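Alkaline phosphatase D (Bacillus subtilis, PDB 2YEQ) hydrolyses phosphate esters, acting as an alkaline phosphatase and phosphodiesterase whose active site contains iron and calcium. Local coordinates at residues Asn415-Arg420 with Gly494-Ser499; Asn437-Tyr442 with Tyr456-Phe461. One frame throughout, in Å; residues are numbered along the deposited sequence.

Contact 1 of 2, residues Asn415-Arg420 with Gly494-Ser499; sequences NGADKR and GGVKQS. With EDO (1,2-ethanediol), chain N.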
loop_
_atom_site.group_PDB
_atom_site.type_symbol
_atom_site.label_atom_id
_atom_site.label_comp_id
_atom_site.label_asym_id
_atom_site.label_seq_id
_atom_site.Cartn_x
_atom_site.Cartn_y
_atom_site.Cartn_z
ATOM N N ASN A 415 -0.902 -15.946 11.024
ATOM C CA ASN A 415 0.476 -16.083 11.493
ATOM C C ASN A 415 1.449 -16.586 10.439
ATOM O O ASN A 415 2.634 -16.185 10.422
ATOM C CB ASN A 415 0.534 -16.979 12.725
ATOM C CG ASN A 415 -0.201 -16.394 13.905
ATOM O OD1 ASN A 415 -0.312 -15.161 14.044
ATOM N ND2 ASN A 415 -0.715 -17.266 14.762
ATOM N N GLY A 416 0.965 -17.462 9.566
ATOM C CA GLY A 416 1.779 -17.918 8.449
ATOM C C GLY A 416 2.926 -18.811 8.909
ATOM O O GLY A 416 2.841 -19.490 9.949
ATOM N N ALA A 417 3.996 -18.801 8.129
ATOM C CA ALA A 417 5.083 -19.772 8.304
ATOM C C ALA A 417 6.283 -19.344 7.479
ATOM O O ALA A 417 6.217 -18.374 6.722
ATOM C CB ALA A 417 4.606 -21.173 7.907
ATOM N N ASP A 418 7.418 -20.025 7.647
ATOM C CA ASP A 418 8.589 -19.672 6.857
ATOM C C ASP A 418 8.416 -20.083 5.389
ATOM O O ASP A 418 8.885 -19.405 4.479
ATOM C CB ASP A 418 9.872 -20.292 7.450
ATOM C CG ASP A 418 11.108 -19.563 7.015
ATOM O OD1 ASP A 418 11.395 -18.458 7.560
ATOM O OD2 ASP A 418 11.773 -20.062 6.086
ATOM N N LYS A 419 7.713 -21.181 5.182
ATOM C CA LYS A 419 7.596 -21.832 3.885
ATOM C C LYS A 419 6.215 -22.474 3.788
ATOM O O LYS A 419 5.652 -22.849 4.813
ATOM C CB LYS A 419 8.668 -22.935 3.822
ATOM C CG LYS A 419 8.930 -23.572 2.476
ATOM C CD LYS A 419 10.213 -24.445 2.561
ATOM C CE LYS A 419 10.296 -25.472 1.444
ATOM N NZ LYS A 419 11.717 -25.743 1.082
ATOM N N ARG A 420 5.719 -22.645 2.562
ATOM C CA ARG A 420 4.408 -23.265 2.271
ATOM C C ARG A 420 4.586 -24.577 1.489
ATOM O O ARG A 420 5.682 -24.914 1.078
ATOM C CB ARG A 420 3.602 -22.333 1.362
ATOM C CG ARG A 420 3.135 -21.088 1.978
ATOM C CD ARG A 420 1.829 -20.662 1.371
ATOM N NE ARG A 420 1.943 -19.722 0.257
ATOM C CZ ARG A 420 1.508 -18.448 0.301
ATOM N NH1 ARG A 420 0.967 -17.914 1.416
ATOM N NH2 ARG A 420 1.621 -17.692 -0.777
ATOM N N GLY A 494 10.202 -18.894 17.082
ATOM C CA GLY A 494 8.812 -19.009 17.489
ATOM C C GLY A 494 7.839 -19.107 16.323
ATOM O O GLY A 494 6.637 -19.202 16.548
ATOM N N GLY A 495 8.345 -19.069 15.088
ATOM C CA GLY A 495 7.490 -19.145 13.907
ATOM C C GLY A 495 7.300 -20.573 13.416
ATOM O O GLY A 495 8.234 -21.376 13.468
ATOM N N VAL A 496 6.105 -20.888 12.918
ATOM C CA VAL A 496 5.882 -22.158 12.230
ATOM C C VAL A 496 6.860 -22.260 11.062
ATOM O O VAL A 496 7.122 -21.284 10.381
ATOM C CB VAL A 496 4.424 -22.296 11.728
ATOM C CG1 VAL A 496 4.249 -23.574 10.897
ATOM C CG2 VAL A 496 3.453 -22.274 12.909
ATOM N N LYS A 497 7.436 -23.438 10.855
ATOM C CA LYS A 497 8.505 -23.586 9.868
ATOM C C LYS A 497 7.941 -23.806 8.470
ATOM O O LYS A 497 8.352 -23.161 7.518
ATOM C CB LYS A 497 9.419 -24.763 10.238
ATOM C CG LYS A 497 9.941 -24.736 11.667
ATOM C CD LYS A 497 11.020 -23.702 11.854
ATOM C CE LYS A 497 12.404 -24.251 11.486
ATOM N NZ LYS A 497 13.026 -25.065 12.578
ATOM N N GLN A 498 7.007 -24.736 8.353
ATOM C CA GLN A 498 6.396 -25.023 7.073
ATOM C C GLN A 498 4.927 -25.334 7.261
ATOM O O GLN A 498 4.594 -26.166 8.085
ATOM C CB GLN A 498 7.084 -26.200 6.382
ATOM C CG GLN A 498 6.458 -26.507 5.006
ATOM C CD GLN A 498 7.423 -27.137 4.041
ATOM O OE1 GLN A 498 8.526 -27.526 4.408
ATOM N NE2 GLN A 498 7.013 -27.241 2.790
ATOM N N SER A 499 4.055 -24.665 6.498
ATOM C CA SER A 499 2.618 -24.946 6.554
ATOM C C SER A 499 2.199 -25.795 5.364
ATOM O O SER A 499 3.000 -26.016 4.443
ATOM C CB SER A 499 1.837 -23.650 6.520
ATOM O OG SER A 499 1.989 -23.066 5.255
HETATM C C1 EDO N . 11.033 -20.260 11.575
HETATM O O1 EDO N . 11.304 -20.894 12.840
HETATM C C2 EDO N . 12.179 -20.336 10.569
HETATM O O2 EDO N . 12.432 -19.045 10.007
HETATM O O HOH W 1 4.113 -18.660 12.481
#
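Ala417 through Arg420 pair with Val496 through Ser499 in a partly buried contact between the loop before helix 423-429 and the loop before the C-terminal helix 504-520, the backbones running the same way and joined by a single bridge, Lys419 with Gln498. Asp418 N donates to Val496 O at 3.0 Å, tilted 23° from that carbonyl's plane. At the next residue Lys419 N makes a weak bond to Lys497 O, and the return bond, Ser499 N to Lys419 O at 2.9 Å, is straighter (160° at the hydrogen). Water 1 extends the pairing, donating to Gly416 O and accepting from Val496 N. The methyl of the buried Ala417 points toward the other segment, its CB 3.9 Å from Val496 CG1 and 4.0 Å from Ser499 CB.

The contact lies at the periphery of the calcineurin-like phosphatase fold, where loops leaving strands 400-406 and 484-489 meet, the latter an outer strand of its sheet. Here the side chains of Lys419 and Gln498 lie alongside each other, pointing the same way. CG of Gln498 is anti to the backbone N (chi1 -179°), which sets it beside the carbonyl carbon; from the extended chain NE2 makes a weak bond to Arg420 O at 3.2 Å. Lys419 NZ is salt-bridged to Asp424. Arg420 CG passes Ser499 OG, and its NH2 is salt-bridged to Glu503, farther along the same loop. Between Asp418 and Lys497 an ethanediol, probably from the crystallisation liquor, donates through O2 to Asp418 OD1 at 2.7 Å, and OD1 is also salt-bridged to Arg472.

Contact 2 of 2, residues Asn437-Tyr442 with Tyr456-Phe461; sequences NDYRGY and YRVMPF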
loop_
_atom_site.group_PDB
_atom_site.type_symbol
_atom_site.label_atom_id
_atom_site.label_comp_id
_atom_site.label_asym_id
_atom_site.label_seq_id
_atom_site.Cartn_x
_atom_site.Cartn_y
_atom_site.Cartn_z
ATOM N N ASN A 437 8.947 -15.954 1.694
ATOM C CA ASN A 437 8.673 -16.075 3.117
ATOM C C ASN A 437 7.196 -15.775 3.421
ATOM O O ASN A 437 6.589 -14.962 2.736
ATOM C CB ASN A 437 9.564 -15.103 3.889
ATOM C CG ASN A 437 9.499 -15.319 5.369
ATOM O OD1 ASN A 437 9.977 -16.347 5.907
ATOM N ND2 ASN A 437 8.903 -14.383 6.051
ATOM N N ASP A 438 6.620 -16.407 4.442
ATOM C CA ASP A 438 5.170 -16.222 4.722
ATOM C C ASP A 438 4.855 -15.798 6.163
ATOM O O ASP A 438 3.863 -16.221 6.721
ATOM C CB ASP A 438 4.402 -17.498 4.369
ATOM C CG ASP A 438 2.902 -17.294 4.303
ATOM O OD1 ASP A 438 2.457 -16.153 4.040
ATOM O OD2 ASP A 438 2.190 -18.291 4.550
ATOM N N TYR A 439 5.712 -14.957 6.743
ATOM C CA TYR A 439 5.432 -14.296 8.021
ATOM C C TYR A 439 4.980 -12.869 7.749
ATOM O O TYR A 439 5.367 -12.271 6.763
ATOM C CB TYR A 439 6.689 -14.241 8.889
ATOM C CG TYR A 439 7.193 -15.595 9.373
ATOM C CD1 TYR A 439 6.365 -16.464 10.029
ATOM C CD2 TYR A 439 8.532 -15.969 9.184
ATOM C CE1 TYR A 439 6.827 -17.686 10.471
ATOM C CE2 TYR A 439 9.003 -17.183 9.620
ATOM C CZ TYR A 439 8.155 -18.024 10.263
ATOM O OH TYR A 439 8.613 -19.238 10.704
ATOM N N ARG A 440 4.207 -12.311 8.676
ATOM C CA ARG A 440 3.730 -10.935 8.556
ATOM C C ARG A 440 4.830 -9.933 8.883
ATOM O O ARG A 440 5.815 -10.250 9.572
ATOM C CB ARG A 440 2.522 -10.715 9.461
ATOM C CG ARG A 440 1.429 -11.781 9.371
ATOM C CD ARG A 440 0.622 -11.660 8.080
ATOM N NE ARG A 440 1.345 -12.107 6.883
ATOM C CZ ARG A 440 1.703 -13.353 6.603
ATOM N NH1 ARG A 440 1.443 -14.349 7.433
ATOM N NH2 ARG A 440 2.332 -13.605 5.455
ATOM N N GLY A 441 4.666 -8.721 8.390
ATOM C CA GLY A 441 5.622 -7.655 8.606
ATOM C C GLY A 441 5.544 -6.621 7.498
ATOM O O GLY A 441 4.456 -6.263 7.015
ATOM N N TYR A 442 6.711 -6.159 7.082
ATOM C CA TYR A 442 6.844 -5.090 6.108
ATOM C C TYR A 442 8.265 -5.121 5.567
ATOM O O TYR A 442 9.057 -5.957 5.975
ATOM C CB TYR A 442 6.549 -3.714 6.729
ATOM C CG TYR A 442 7.442 -3.323 7.896
ATOM C CD1 TYR A 442 8.655 -2.656 7.697
ATOM C CD2 TYR A 442 7.064 -3.612 9.186
ATOM C CE1 TYR A 442 9.468 -2.302 8.776
ATOM C CE2 TYR A 442 7.844 -3.274 10.260
ATOM C CZ TYR A 442 9.053 -2.635 10.057
ATOM O OH TYR A 442 9.796 -2.296 11.160
ATOM N N TYR A 456 13.589 -7.637 4.688
ATOM C CA TYR A 456 12.271 -8.159 4.985
ATOM C C TYR A 456 12.126 -8.296 6.486
ATOM O O TYR A 456 12.757 -9.142 7.115
ATOM C CB TYR A 456 12.038 -9.491 4.274
ATOM C CG TYR A 456 11.909 -9.307 2.768
ATOM C CD1 TYR A 456 13.049 -9.145 1.953
ATOM C CD2 TYR A 456 10.660 -9.263 2.156
ATOM C CE1 TYR A 456 12.926 -8.951 0.561
ATOM C CE2 TYR A 456 10.531 -9.079 0.773
ATOM C CZ TYR A 456 11.655 -8.917 -0.016
ATOM O OH TYR A 456 11.502 -8.737 -1.387
ATOM N N ARG A 457 11.284 -7.441 7.057
ATOM C CA ARG A 457 11.140 -7.329 8.503
ATOM C C ARG A 457 9.891 -8.048 8.944
ATOM O O ARG A 457 8.788 -7.579 8.660
ATOM C CB ARG A 457 11.053 -5.851 8.884
ATOM C CG ARG A 457 12.117 -4.970 8.265
ATOM C CD ARG A 457 13.429 -5.024 9.086
ATOM N NE ARG A 457 13.314 -4.264 10.323
ATOM C CZ ARG A 457 13.819 -4.608 11.513
ATOM N NH1 ARG A 457 14.513 -5.723 11.686
ATOM N NH2 ARG A 457 13.635 -3.805 12.548
ATOM N N VAL A 458 10.043 -9.175 9.634
ATOM C CA VAL A 458 8.917 -10.045 9.910
ATOM C C VAL A 458 8.805 -10.515 11.366
ATOM O O VAL A 458 9.730 -10.333 12.173
ATOM C CB VAL A 458 8.959 -11.266 8.950
ATOM C CG1 VAL A 458 9.098 -10.792 7.508
ATOM C CG2 VAL A 458 10.109 -12.208 9.317
ATOM N N MET A 459 7.652 -11.087 11.693
ATOM C CA MET A 459 7.317 -11.545 13.031
ATOM C C MET A 459 6.778 -12.955 12.957
ATOM O O MET A 459 6.155 -13.319 11.964
ATOM C CB MET A 459 6.236 -10.648 13.657
ATOM C CG MET A 459 6.589 -9.188 13.739
ATOM S SD MET A 459 5.171 -8.118 14.126
ATOM C CE MET A 459 4.114 -8.445 12.685
ATOM N N PRO A 460 6.967 -13.752 14.017
ATOM C CA PRO A 460 6.432 -15.097 14.016
ATOM C C PRO A 460 4.894 -15.191 14.083
ATOM O O PRO A 460 4.345 -16.208 13.668
ATOM C CB PRO A 460 7.042 -15.719 15.278
ATOM C CG PRO A 460 7.438 -14.561 16.124
ATOM C CD PRO A 460 7.868 -13.533 15.166
ATOM N N PHE A 461 4.212 -14.178 14.626
ATOM C CA PHE A 461 2.752 -14.261 14.834
ATOM C C PHE A 461 2.141 -12.873 14.976
ATOM O O PHE A 461 2.838 -11.917 15.287
ATOM C CB PHE A 461 2.393 -15.147 16.052
ATOM C CG PHE A 461 2.997 -14.667 17.367
ATOM C CD1 PHE A 461 2.411 -13.628 18.087
ATOM C CD2 PHE A 461 4.162 -15.238 17.863
ATOM C CE1 PHE A 461 2.966 -13.162 19.293
ATOM C CE2 PHE A 461 4.732 -14.784 19.068
ATOM C CZ PHE A 461 4.125 -13.743 19.783
HETATM O O HOH W 2 3.542 -13.735 11.124
#
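Tyr442 and Arg457 form the regular end of this buried contact, an antiparallel hydrogen-bonded pair with Tyr442 N 3.0 Å from Arg457 O and Arg457 N 2.9 Å from Tyr442 O. Tyr442 CG lies between the backbone N and the carbonyl carbon (chi1 59°), and the ring then lies beside Arg457 on one face of the sheet. Arg457 CB sits over a face of the phenol, 4.0 Å from the ring centroid, with the guanidinium plane 89° to the ring. Tyr442 OH and Arg457 NE both reach Glu141. An alanine in place of Tyr442 would probably bare Arg457 CB and leave Glu141 without its phenol partner.

Both strands belong to the hairpin of 440-448 and 451-459, within the ten-stranded mixed sheet. One residue nearer its open end, Gly441 and Val458 form a non-hydrogen-bonded pair, with Gly441 CA 3.2 Å from Arg457 O. Val458 CB packs 3.7 Å from Tyr439 CB, the side chains crossing at about a right angle.

Toward Met459 the pairing slackens. Met459 N bonds Arg440 O, but water 2 bridges Arg440 N and Met459 O. Arg440 NH2 makes a 2.9 Å salt bridge to Asp438 OD1, while NH1 is hydrogen-bonded to Gly414 O.

Contact 2 belongs to the buried interior, whereas contact 1 lies farther out, with Val496, Lys497 and Gln498 exposed. Their centres are 10 Å apart and they meet directly. Tyr439 OH reaches Val496 O at 2.6 Å, a probable hydrogen bond, so this carbonyl is shared with Asp418 N. Ala417 N similarly lies 2.9 Å from Asp438 O. Residues 415-420 thus touch both 494-499 and the start of the hairpin, and Tyr439 reaches 494-499 directly. The chemistry follows the setting: contact 2 combines antiparallel strand pairing with ring and valine packing, while contact 1 relies chiefly on backbone bonds between same-direction loops, with one small methyl between them. Each includes a bridging water.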